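Local coordinates for CBS domain protein (Porphyromonas gingivalis, PDB 2NQW), which is of unknown function but carries, in this chain, the transporter associated (CorC_HlyC) domain of a membrane protein family tentatively credited with flavin adenine dinucleotide binding, at residues A[77-81]-A[82-86]; A[51-54]-A[55-59]; A[10-13]-A[14-18]. All coordinates share one frame; numbering follows the deposited sequence. Where two conformers were deposited one is given.

Interaction 1: residues A[77-81]-A[82-86]; sequences TQMDK and RRIIE
Glu-86 is paired with two residues at once, Thr-77 and Gln-78, in a classic beta bulge that interrupts the antiparallel ladder of the beta hairpin made by strands 72-79 and 84-89. The backbone bonds record the irregularity. Gln-78 O accepts from Ile-85 N (3.0 Å) and from Glu-86 N, both approaching from the same face of its carbonyl plane, while Glu-86 O takes Thr-77 N and, weakly, Gln-78 N. The register slips by one residue before Met-79 pairs with Ile-84.

At the turn the carboxylate of Asp-80 adds to the backbone pairing. Its CG lies between the backbone N and the carbonyl carbon (chi1 59°), which turns Asp-80 OD1 inward to accept from Arg-83 N at 2.8 Å and from Arg-82 N at 3.1 Å. Asp-80 N in turn donates to Arg-83 O, so Asp-80 is bonded across the turn by both backbone and side chain.

Apolar contacts are few. The selenomethionine Met-79 meets Ile-84 loosely, through CG and CG1 at 4.5 Å, and both lean on Pro-61; Ile-85 CG1 lies 3.6 Å from Gln-78 CB.

The polar side chains converge on Glu-86. The amide of Gln-78 stands nearly perpendicular to the carboxylate, and its NE2 reaches Glu-86 OE1 from above the carboxylate plane at 3.0 Å, whereas Thr-77 OG1 donates to the anti lone pair of that same OE1 at 2.7 Å.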
ATOM      1  N   THR A  77       0.403  -9.273  -0.894  1.00  9.32           N
ATOM      2  CA  THR A  77      -0.228 -10.534  -0.500  1.00  9.81           C
ATOM      3  C   THR A  77      -0.765 -11.313  -1.704  1.00 10.34           C
ATOM      4  O   THR A  77      -0.915 -12.527  -1.608  1.00 11.62           O
ATOM      5  CB  THR A  77      -1.370 -10.277   0.486  1.00 10.43           C
ATOM      6  OG1 THR A  77      -2.248  -9.296  -0.085  1.00 11.96           O
ATOM      7  CG2 THR A  77      -0.787  -9.801   1.836  1.00 11.78           C
ATOM      8  N   GLN A  78      -1.066 -10.623  -2.806  1.00  9.82           N
ATOM      9  CA  GLN A  78      -1.537 -11.322  -4.021  1.00 10.07           C
ATOM     10  C   GLN A  78      -1.032 -10.612  -5.256  1.00  9.79           C
ATOM     11  O   GLN A  78      -0.966  -9.370  -5.288  1.00 10.55           O
ATOM     12  CB  GLN A  78      -3.065 -11.359  -4.093  1.00 11.46           C
ATOM     13  CG  GLN A  78      -3.718 -12.113  -2.941  1.00 13.04           C
ATOM     14  CD  GLN A  78      -5.195 -12.295  -3.200  1.00 16.17           C
ATOM     15  OE1 GLN A  78      -5.592 -12.892  -4.223  1.00 19.06           O
ATOM     16  NE2 GLN A  78      -6.012 -11.791  -2.302  1.00 18.60           N
HETATM   17  N   MSE A  79      -0.710 -11.415  -6.282  1.00 10.55           N
HETATM   18  CA  MSE A  79      -0.404 -10.911  -7.612  1.00 10.54           C
HETATM   19  C   MSE A  79      -1.157 -11.751  -8.609  1.00 11.37           C
HETATM   20  O   MSE A  79      -1.458 -12.912  -8.322  1.00 12.07           O
HETATM   21  CB  MSE A  79       1.093 -11.042  -7.945  1.00 10.28           C
HETATM   22  CG  MSE A  79       1.954 -10.072  -7.141  1.00 10.06           C
HETATM   23 SE   MSE A  79       3.807 -10.035  -7.658  1.00 14.44          SE
HETATM   24  CE  MSE A  79       3.587  -9.303  -9.437  1.00 11.05           C
ATOM     25  N   ASP A  80      -1.441 -11.177  -9.774  1.00 11.30           N
ATOM     26  CA  ASP A  80      -1.831 -12.002 -10.930  1.00 11.73           C
ATOM     27  C   ASP A  80      -0.526 -12.335 -11.673  1.00 11.14           C
ATOM     28  O   ASP A  80       0.544 -12.354 -11.026  1.00 11.88           O
ATOM     29  CB  ASP A  80      -2.962 -11.353 -11.753  1.00 12.90           C
ATOM     30  CG  ASP A  80      -2.622  -9.984 -12.298  1.00 13.09           C
ATOM     31  OD1 ASP A  80      -1.420  -9.656 -12.465  1.00 14.84           O
ATOM     32  OD2 ASP A  80      -3.601  -9.237 -12.582  1.00 16.17           O
ATOM     33  N   LYS A  81      -0.537 -12.608 -12.969  1.00 11.38           N
ATOM     34  CA  LYS A  81       0.721 -13.039 -13.572  1.00 10.27           C
ATOM     35  C   LYS A  81       1.751 -11.912 -13.609  1.00 10.59           C
ATOM     36  O   LYS A  81       2.958 -12.195 -13.609  1.00 12.35           O
ATOM     37  CB  LYS A  81       0.481 -13.545 -14.987  1.00 11.98           C
ATOM     38  CG  LYS A  81      -0.122 -14.972 -14.971  1.00 12.10           C
ATOM     39  CD  LYS A  81      -0.446 -15.392 -16.392  1.00 14.55           C
ATOM     40  CE  LYS A  81      -1.193 -16.723 -16.435  1.00 16.38           C
ATOM     41  NZ  LYS A  81      -0.332 -17.836 -15.954  1.00 19.20           N
ATOM     42  N   ARG A  82       1.321 -10.661 -13.617  1.00 10.99           N
ATOM     43  CA  ARG A  82       2.253  -9.536 -13.762  1.00 11.83           C
ATOM     44  C   ARG A  82       2.083  -8.383 -12.806  1.00 12.76           C
ATOM     45  O   ARG A  82       2.972  -7.536 -12.752  1.00 14.89           O
ATOM     46  CB  ARG A  82       2.206  -8.939 -15.189  1.00 12.93           C
ATOM     47  CG  ARG A  82       2.537  -9.920 -16.297  1.00 12.95           C
ATOM     48  CD  ARG A  82       4.007 -10.303 -16.260  1.00 13.49           C
ATOM     49  NE  ARG A  82       4.296 -11.325 -17.268  1.00 14.16           N
ATOM     50  CZ  ARG A  82       5.382 -12.087 -17.245  1.00 14.48           C
ATOM     51  NH1 ARG A  82       6.319 -11.883 -16.299  1.00 16.94           N
ATOM     52  NH2 ARG A  82       5.570 -13.013 -18.184  1.00 15.71           N
ATOM     53  N   ARG A  83       0.976  -8.309 -12.072  1.00 11.79           N
ATOM     54  CA  ARG A  83       0.659  -7.084 -11.300  0.50 12.33           C
ATOM     55  C   ARG A  83       0.393  -7.392  -9.848  1.00 11.29           C
ATOM     56  O   ARG A  83      -0.199  -8.442  -9.544  1.00 11.38           O
ATOM     57  CB  ARG A  83      -0.603  -6.379 -11.877  0.50 13.66           C
ATOM     58  CG  ARG A  83      -0.610  -6.199 -13.386  0.50 16.23           C
ATOM     59  CD  ARG A  83       0.538  -5.325 -13.860  0.50 19.65           C
ATOM     60  NE  ARG A  83       0.326  -4.879 -15.233  0.50 23.65           N
ATOM     61  CZ  ARG A  83      -0.333  -3.775 -15.590  0.50 25.06           C
ATOM     62  NH1 ARG A  83      -0.849  -2.956 -14.682  0.50 26.85           N
ATOM     63  NH2 ARG A  83      -0.467  -3.481 -16.876  0.50 28.11           N
ATOM     64  N   ILE A  84       0.786  -6.453  -8.981  1.00 11.03           N
ATOM     65  CA  ILE A  84       0.327  -6.491  -7.596  1.00 10.80           C
ATOM     66  C   ILE A  84      -1.165  -6.225  -7.551  1.00 11.58           C
ATOM     67  O   ILE A  84      -1.612  -5.165  -8.011  1.00 13.66           O
ATOM     68  CB  ILE A  84       1.026  -5.382  -6.790  1.00 10.98           C
ATOM     69  CG1 ILE A  84       2.539  -5.653  -6.695  1.00 11.00           C
ATOM     70  CG2 ILE A  84       0.418  -5.325  -5.383  1.00 12.08           C
ATOM     71  CD1 ILE A  84       3.327  -4.414  -6.198  1.00 11.34           C
ATOM     72  N   ILE A  85      -1.937  -7.171  -7.018  1.00 10.80           N
ATOM     73  CA  ILE A  85      -3.380  -6.987  -6.917  1.00 12.38           C
ATOM     74  C   ILE A  85      -3.867  -6.793  -5.476  1.00 10.93           C
ATOM     75  O   ILE A  85      -4.961  -6.264  -5.303  1.00 11.46           O
ATOM     76  CB  ILE A  85      -4.162  -8.051  -7.660  1.00 12.93           C
ATOM     77  CG1 ILE A  85      -4.035  -9.413  -7.001  1.00 13.37           C
ATOM     78  CG2 ILE A  85      -3.763  -8.074  -9.153  1.00 15.23           C
ATOM     79  CD1 ILE A  85      -4.853 -10.534  -7.746  1.00 15.39           C
ATOM     80  N   GLU A  86      -3.074  -7.178  -4.468  1.00 10.49           N
ATOM     81  CA  GLU A  86      -3.482  -6.880  -3.093  1.00  9.83           C
ATOM     82  C   GLU A  86      -2.240  -6.585  -2.278  1.00  8.95           C
ATOM     83  O   GLU A  86      -1.228  -7.288  -2.392  1.00  9.58           O
ATOM     84  CB  GLU A  86      -4.218  -8.056  -2.478  1.00 10.71           C
ATOM     85  CG  GLU A  86      -4.847  -7.735  -1.097  1.00 11.79           C
ATOM     86  CD  GLU A  86      -5.556  -8.962  -0.563  1.00 13.79           C
ATOM     87  OE1 GLU A  86      -4.860  -9.935  -0.208  1.00 14.75           O
ATOM     88  OE2 GLU A  86      -6.808  -8.958  -0.486  1.00 15.42           O
TER

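Interaction 2: residues A[51-54]-A[55-59]; sequences GLFL and EIKQE
Leu-52 and Ile-56 make the apolar pair of this helical turn: Leu-52 CG lies 4.0 Å from Ile-56 CD1, the two side chains crossing at a slant. They illustrate how the last turns of an alpha-helix, here helix 49-57, divide into a packed face and a solvent face. On the packed face Lys-57 runs alongside Phe-53 in the same direction. Lys-57 CG comes within 3.8 Å of Phe-53 CE2, approaching the ring obliquely. Bends at chi2, chi3 and chi4 curl the lysine chain; Lys-57 NZ makes a hydrogen bond to Thr-66 O and a longer salt bridge, 3.6 Å, to Glu-59 OE2. Beneath these side chains the regular ladder continues, with Ile-56 N bonded to Leu-52 O at 2.9 Å and Lys-57 N to Phe-53 O.

The outer side is looser, and there the helix ends. Gln-58 leaves helical geometry with a positive phi (55°), yet its N still donates to Leu-54 O at 2.8 Å. Its bent side chain folds back so that Gln-58 NE2 also reaches Leu-54 O, at 3.2 Å, from the opposite face of the carbonyl plane. Two donors thus grip one carbonyl at the exposed C-terminal end. Nearby, Leu-54 CD2 has a looser approach to Glu-59 O, at 3.8 Å.

Inward, Leu-52, Phe-53 and Ile-56 pack on Phe-74 of strand 72-79, Phe-53 and Ile-56 also on Ala-67 of strand 66-69, and Ile-56 on Leu-42 of helix 40-43, so the helix packs against strands 66-69 and 72-79.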
ATOM      1  N   GLY A  51       2.047   1.524  -6.844  1.00  8.70           N
ATOM      2  CA  GLY A  51       3.105   2.433  -7.300  1.00  9.31           C
ATOM      3  C   GLY A  51       4.024   2.838  -6.164  1.00  8.45           C
ATOM      4  O   GLY A  51       5.251   2.917  -6.356  1.00  9.37           O
ATOM      5  N   LEU A  52       3.466   3.118  -4.979  1.00  8.82           N
ATOM      6  CA  LEU A  52       4.312   3.472  -3.842  1.00  8.79           C
ATOM      7  C   LEU A  52       5.234   2.289  -3.505  1.00  8.58           C
ATOM      8  O   LEU A  52       6.420   2.480  -3.223  1.00  9.07           O
ATOM      9  CB  LEU A  52       3.447   3.826  -2.635  1.00  9.31           C
ATOM     10  CG  LEU A  52       4.221   4.185  -1.362  1.00 10.48           C
ATOM     11  CD1 LEU A  52       5.133   5.404  -1.568  1.00 13.10           C
ATOM     12  CD2 LEU A  52       3.212   4.451  -0.250  1.00 11.45           C
ATOM     13  N   PHE A  53       4.703   1.062  -3.538  1.00  8.66           N
ATOM     14  CA  PHE A  53       5.532  -0.107  -3.271  1.00  8.20           C
ATOM     15  C   PHE A  53       6.692  -0.166  -4.249  1.00  8.30           C
ATOM     16  O   PHE A  53       7.858  -0.363  -3.834  1.00  8.51           O
ATOM     17  CB  PHE A  53       4.643  -1.368  -3.361  1.00  8.22           C
ATOM     18  CG  PHE A  53       5.279  -2.565  -2.690  1.00  7.70           C
ATOM     19  CD1 PHE A  53       4.920  -2.885  -1.380  1.00  9.36           C
ATOM     20  CD2 PHE A  53       6.222  -3.372  -3.348  1.00  8.86           C
ATOM     21  CE1 PHE A  53       5.506  -3.957  -0.711  1.00  8.98           C
ATOM     22  CE2 PHE A  53       6.823  -4.425  -2.686  1.00  8.62           C
ATOM     23  CZ  PHE A  53       6.465  -4.710  -1.376  1.00  8.96           C
ATOM     24  N   LEU A  54       6.396   0.024  -5.549  1.00  8.41           N
ATOM     25  CA  LEU A  54       7.463  -0.014  -6.560  1.00  8.75           C
ATOM     26  C   LEU A  54       8.466   1.120  -6.365  1.00  9.59           C
ATOM     27  O   LEU A  54       9.661   0.968  -6.637  1.00 10.05           O
ATOM     28  CB  LEU A  54       6.870   0.100  -7.973  1.00  8.94           C
ATOM     29  CG  LEU A  54       5.942  -1.033  -8.392  1.00  9.93           C
ATOM     30  CD1 LEU A  54       5.390  -0.785  -9.780  1.00 10.85           C
ATOM     31  CD2 LEU A  54       6.672  -2.393  -8.343  1.00 11.56           C
ATOM     32  N   GLU A  55       7.983   2.284  -5.939  1.00  9.97           N
ATOM     33  CA  GLU A  55       8.870   3.444  -5.744  1.00 10.85           C
ATOM     34  C   GLU A  55       9.825   3.197  -4.581  1.00 10.95           C
ATOM     35  O   GLU A  55      10.989   3.650  -4.616  1.00 12.13           O
ATOM     36  CB  GLU A  55       8.020   4.684  -5.441  1.00 12.11           C
ATOM     37  CG  GLU A  55       8.773   5.998  -5.525  1.00 16.59           C
ATOM     38  CD  GLU A  55       9.097   6.460  -6.919  1.00 21.51           C
ATOM     39  OE1 GLU A  55       8.572   5.943  -7.903  1.00 22.78           O
ATOM     40  OE2 GLU A  55       9.859   7.449  -7.034  1.00 29.45           O
ATOM     41  N   ILE A  56       9.344   2.496  -3.545  1.00  9.52           N
ATOM     42  CA  ILE A  56      10.224   2.155  -2.427  1.00 10.02           C
ATOM     43  C   ILE A  56      11.246   1.076  -2.807  1.00 10.62           C
ATOM     44  O   ILE A  56      12.442   1.183  -2.481  1.00 11.87           O
ATOM     45  CB  ILE A  56       9.410   1.701  -1.187  1.00  9.76           C
ATOM     46  CG1 ILE A  56       8.519   2.846  -0.662  1.00 10.84           C
ATOM     47  CG2 ILE A  56      10.298   1.170  -0.080  1.00 10.76           C
ATOM     48  CD1 ILE A  56       7.405   2.346   0.273  1.00 11.11           C
ATOM     49  N   LYS A  57      10.778   0.027  -3.484  1.00  9.42           N
ATOM     50  CA  LYS A  57      11.608  -1.170  -3.669  1.00  9.54           C
ATOM     51  C   LYS A  57      12.440  -1.160  -4.950  1.00 10.83           C
ATOM     52  O   LYS A  57      13.474  -1.809  -5.002  1.00 11.78           O
ATOM     53  CB  LYS A  57      10.752  -2.439  -3.586  1.00 10.27           C
ATOM     54  CG  LYS A  57      10.098  -2.612  -2.218  1.00 10.32           C
ATOM     55  CD  LYS A  57      11.107  -2.882  -1.077  1.00 11.22           C
ATOM     56  CE  LYS A  57      11.844  -4.214  -1.180  1.00 13.33           C
ATOM     57  NZ  LYS A  57      10.892  -5.363  -1.145  1.00 13.05           N
ATOM     58  N   GLN A  58      11.963  -0.452  -5.965  1.00 10.36           N
ATOM     59  CA  GLN A  58      12.723  -0.254  -7.200  0.50 11.16           C
ATOM     60  C   GLN A  58      13.165  -1.568  -7.840  1.00 11.41           C
ATOM     61  O   GLN A  58      14.303  -1.708  -8.317  1.00 12.63           O
ATOM     62  CB  GLN A  58      13.885   0.689  -6.926  0.50 11.91           C
ATOM     63  CG  GLN A  58      13.356   2.111  -6.694  0.50 14.49           C
ATOM     64  CD  GLN A  58      12.954   2.751  -8.006  0.50 15.14           C
ATOM     65  OE1 GLN A  58      13.806   3.028  -8.814  0.50 13.41           O
ATOM     66  NE2 GLN A  58      11.618   2.900  -8.258  0.50 17.65           N
ATOM     67  N   GLU A  59      12.241  -2.521  -7.872  1.00  9.63           N
ATOM     68  CA  GLU A  59      12.478  -3.819  -8.494  1.00  9.73           C
ATOM     69  C   GLU A  59      11.139  -4.436  -8.846  1.00  9.28           C
ATOM     70  O   GLU A  59      10.097  -4.008  -8.316  1.00  9.53           O
ATOM     71  CB  GLU A  59      13.254  -4.731  -7.538  1.00 10.41           C
ATOM     72  CG  GLU A  59      12.455  -5.099  -6.296  1.00 10.34           C
ATOM     73  CD  GLU A  59      13.259  -5.821  -5.232  1.00 11.35           C
ATOM     74  OE1 GLU A  59      14.435  -6.195  -5.473  1.00 16.52           O
ATOM     75  OE2 GLU A  59      12.681  -6.027  -4.151  1.00 12.39           O
TER

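Interaction 3: residues A[10-13]-A[14-18]; sequences KVLG and DGSYL
Two backbone bonds, Lys-10 N to Leu-18 O at 2.8 Å and Leu-18 N to Lys-10 O, make Lys-10 and Leu-18 an antiparallel hydrogen-bonded pair. This is the beta hairpin of strands 9-11 and 17-20, a compact example of how a turn is finished by side chains and water. Val-11 and Tyr-17 follow as a non-hydrogen-bonded pair, and Leu-12 N then donates to Ser-16 O. A type I turn from Leu-12 to Gly-15 reverses the chain, closed by Gly-15 N donating to Leu-12 O from above the carbonyl plane. Gly-15 takes a positive phi (90°), readily adopted by glycine.

Among the side chains, Leu-12 and Leu-18 meet roughly perpendicular, Leu-12 CD1 lying 3.8 Å from Leu-18 CG. The other face carries Tyr-17, whose CE1 comes 4.3 Å from Val-11 CG2, while Lys-10 O sits at the ring edge near its plane. Leu-18 and Ser-16 also touch Lys-88 of strand 84-89, tying the hairpin to the sheet.

Asp-14 completes the bend with an Asx turn. With chi1 at 69° its carboxylate swings back over its own backbone, and OD1 faces Ser-16. Ser-16 OG donates to the syn lone pair of Asp-14 OD1 at 2.6 Å, and Ser-16 N meets Asp-14 OD1 from above the carboxylate plane at 3.0 Å. A water beside the turn, on the Tyr-17 side, joins the two arms, donating to Leu-12 O at 2.8 Å and to Ser-16 O at 2.9 Å.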
ATOM      1  N   LYS A  10     -10.428  -4.125   2.961  1.00 12.18           N
ATOM      2  CA  LYS A  10     -10.983  -4.927   4.029  1.00 13.67           C
ATOM      3  C   LYS A  10     -10.353  -4.501   5.359  1.00 11.98           C
ATOM      4  O   LYS A  10      -9.150  -4.196   5.433  1.00 11.63           O
ATOM      5  CB  LYS A  10     -10.703  -6.402   3.797  1.00 13.97           C
ATOM      6  CG  LYS A  10     -11.310  -6.996   2.517  1.00 19.23           C
ATOM      7  CD  LYS A  10     -10.919  -8.463   2.361  1.00 21.14           C
ATOM      8  CE  LYS A  10     -11.004  -8.946   0.896  1.00 29.27           C
ATOM      9  NZ  LYS A  10     -12.159  -8.399   0.136  1.00 33.94           N
ATOM     10  N   VAL A  11     -11.191  -4.465   6.394  1.00 12.43           N
ATOM     11  CA  VAL A  11     -10.788  -4.155   7.762  1.00 11.82           C
ATOM     12  C   VAL A  11     -10.605  -5.483   8.465  1.00 12.74           C
ATOM     13  O   VAL A  11     -11.570  -6.263   8.600  1.00 14.67           O
ATOM     14  CB  VAL A  11     -11.915  -3.350   8.456  1.00 12.46           C
ATOM     15  CG1 VAL A  11     -11.648  -3.189   9.963  1.00 13.66           C
ATOM     16  CG2 VAL A  11     -12.031  -2.008   7.769  1.00 13.82           C
ATOM     17  N   LEU A  12      -9.377  -5.779   8.896  0.50 12.54           N
ATOM     18  CA  LEU A  12      -9.132  -7.054   9.561  0.50 13.72           C
ATOM     19  C   LEU A  12      -9.158  -6.903  11.050  0.50 13.85           C
ATOM     20  O   LEU A  12      -8.865  -5.839  11.596  0.50 13.50           O
ATOM     21  CB  LEU A  12      -7.794  -7.666   9.133  0.50 14.24           C
ATOM     22  CG  LEU A  12      -7.863  -8.296   7.741  0.50 15.59           C
ATOM     23  CD1 LEU A  12      -7.891  -7.213   6.716  0.50 15.84           C
ATOM     24  CD2 LEU A  12      -6.702  -9.236   7.497  0.50 18.42           C
ATOM     25  N   GLY A  13      -9.508  -7.995  11.720  1.00 14.80           N
ATOM     26  CA  GLY A  13      -9.630  -7.974  13.172  1.00 16.88           C
ATOM     27  C   GLY A  13      -8.331  -7.677  13.898  1.00 18.02           C
ATOM     28  O   GLY A  13      -8.313  -7.164  15.033  1.00 21.44           O
ATOM     29  N   ASP A  14      -7.198  -7.939  13.252  1.00 16.85           N
ATOM     30  CA  ASP A  14      -5.953  -7.642  13.916  1.00 17.26           C
ATOM     31  C   ASP A  14      -5.496  -6.173  13.783  1.00 17.25           C
ATOM     32  O   ASP A  14      -4.361  -5.841  14.172  1.00 18.36           O
ATOM     33  CB  ASP A  14      -4.863  -8.608  13.433  1.00 18.05           C
ATOM     34  CG  ASP A  14      -4.453  -8.373  11.976  1.00 19.13           C
ATOM     35  OD1 ASP A  14      -5.116  -7.587  11.252  1.00 16.44           O
ATOM     36  OD2 ASP A  14      -3.451  -9.018  11.542  1.00 21.45           O
ATOM     37  N   GLY A  15      -6.355  -5.299  13.225  1.00 14.38           N
ATOM     38  CA  GLY A  15      -5.986  -3.908  13.064  1.00 13.88           C
ATOM     39  C   GLY A  15      -5.292  -3.575  11.739  1.00 12.69           C
ATOM     40  O   GLY A  15      -4.970  -2.421  11.482  1.00 12.71           O
ATOM     41  N   SER A  16      -5.081  -4.585  10.895  1.00 11.13           N
ATOM     42  CA  SER A  16      -4.472  -4.366   9.575  1.00  9.82           C
ATOM     43  C   SER A  16      -5.552  -4.203   8.511  1.00  9.49           C
ATOM     44  O   SER A  16      -6.771  -4.301   8.793  1.00  9.68           O
ATOM     45  CB  SER A  16      -3.548  -5.543   9.227  1.00 11.10           C
ATOM     46  OG  SER A  16      -4.283  -6.716   8.954  1.00 13.16           O
ATOM     47  N   TYR A  17      -5.100  -3.936   7.283  1.00  8.94           N
ATOM     48  CA  TYR A  17      -6.000  -3.706   6.166  1.00  9.42           C
ATOM     49  C   TYR A  17      -5.502  -4.466   4.961  1.00  9.19           C
ATOM     50  O   TYR A  17      -4.307  -4.634   4.781  1.00 11.21           O
ATOM     51  CB  TYR A  17      -6.054  -2.192   5.814  1.00  9.35           C
ATOM     52  CG  TYR A  17      -6.414  -1.361   7.012  1.00  9.24           C
ATOM     53  CD1 TYR A  17      -7.738  -1.289   7.454  1.00  8.76           C
ATOM     54  CD2 TYR A  17      -5.426  -0.732   7.749  1.00  9.12           C
ATOM     55  CE1 TYR A  17      -8.078  -0.567   8.590  1.00  9.78           C
ATOM     56  CE2 TYR A  17      -5.735  -0.029   8.907  1.00 10.35           C
ATOM     57  CZ  TYR A  17      -7.065   0.043   9.317  1.00 10.05           C
ATOM     58  OH  TYR A  17      -7.416   0.761  10.452  1.00 12.29           O
ATOM     59  N   LEU A  18      -6.422  -4.856   4.101  1.00  9.90           N
ATOM     60  CA  LEU A  18      -6.051  -5.366   2.761  1.00 10.20           C
ATOM     61  C   LEU A  18      -6.630  -4.406   1.734  1.00  9.96           C
ATOM     62  O   LEU A  18      -7.844  -4.121   1.774  1.00 12.00           O
ATOM     63  CB  LEU A  18      -6.609  -6.760   2.521  1.00 10.53           C
ATOM     64  CG  LEU A  18      -6.075  -7.832   3.434  1.00 11.65           C
ATOM     65  CD1 LEU A  18      -6.837  -9.151   3.212  1.00 13.46           C
ATOM     66  CD2 LEU A  18      -4.582  -8.059   3.120  1.00 13.93           C
TER
HETATM   67  O   HOH W   1      -8.360  -3.167  10.926  1.00 11.57           O

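In the fold
From the N terminus, interaction 3 comes first, closing the hairpin of strands 9-11 and 17-20. Interaction 2 follows at the end of helix 49-57, and interaction 1 then closes the hairpin of strands 72-79 and 84-89. The three stand in series; none nests in or crosses another. Both hairpins belong to one antiparallel sheet, in which strands 17-20 and 84-89 are neighbours, and Leu-18 CD1 lies 3.7 Å from Glu-86 OE2. The helix joins through packing of Phe-53 CD2 on Ile-84 CD1, 4.2 Å apart. Interactions 2 and 3 lie on opposite sides of the chain's centre and do not touch, with nearest atoms about 11 Å apart.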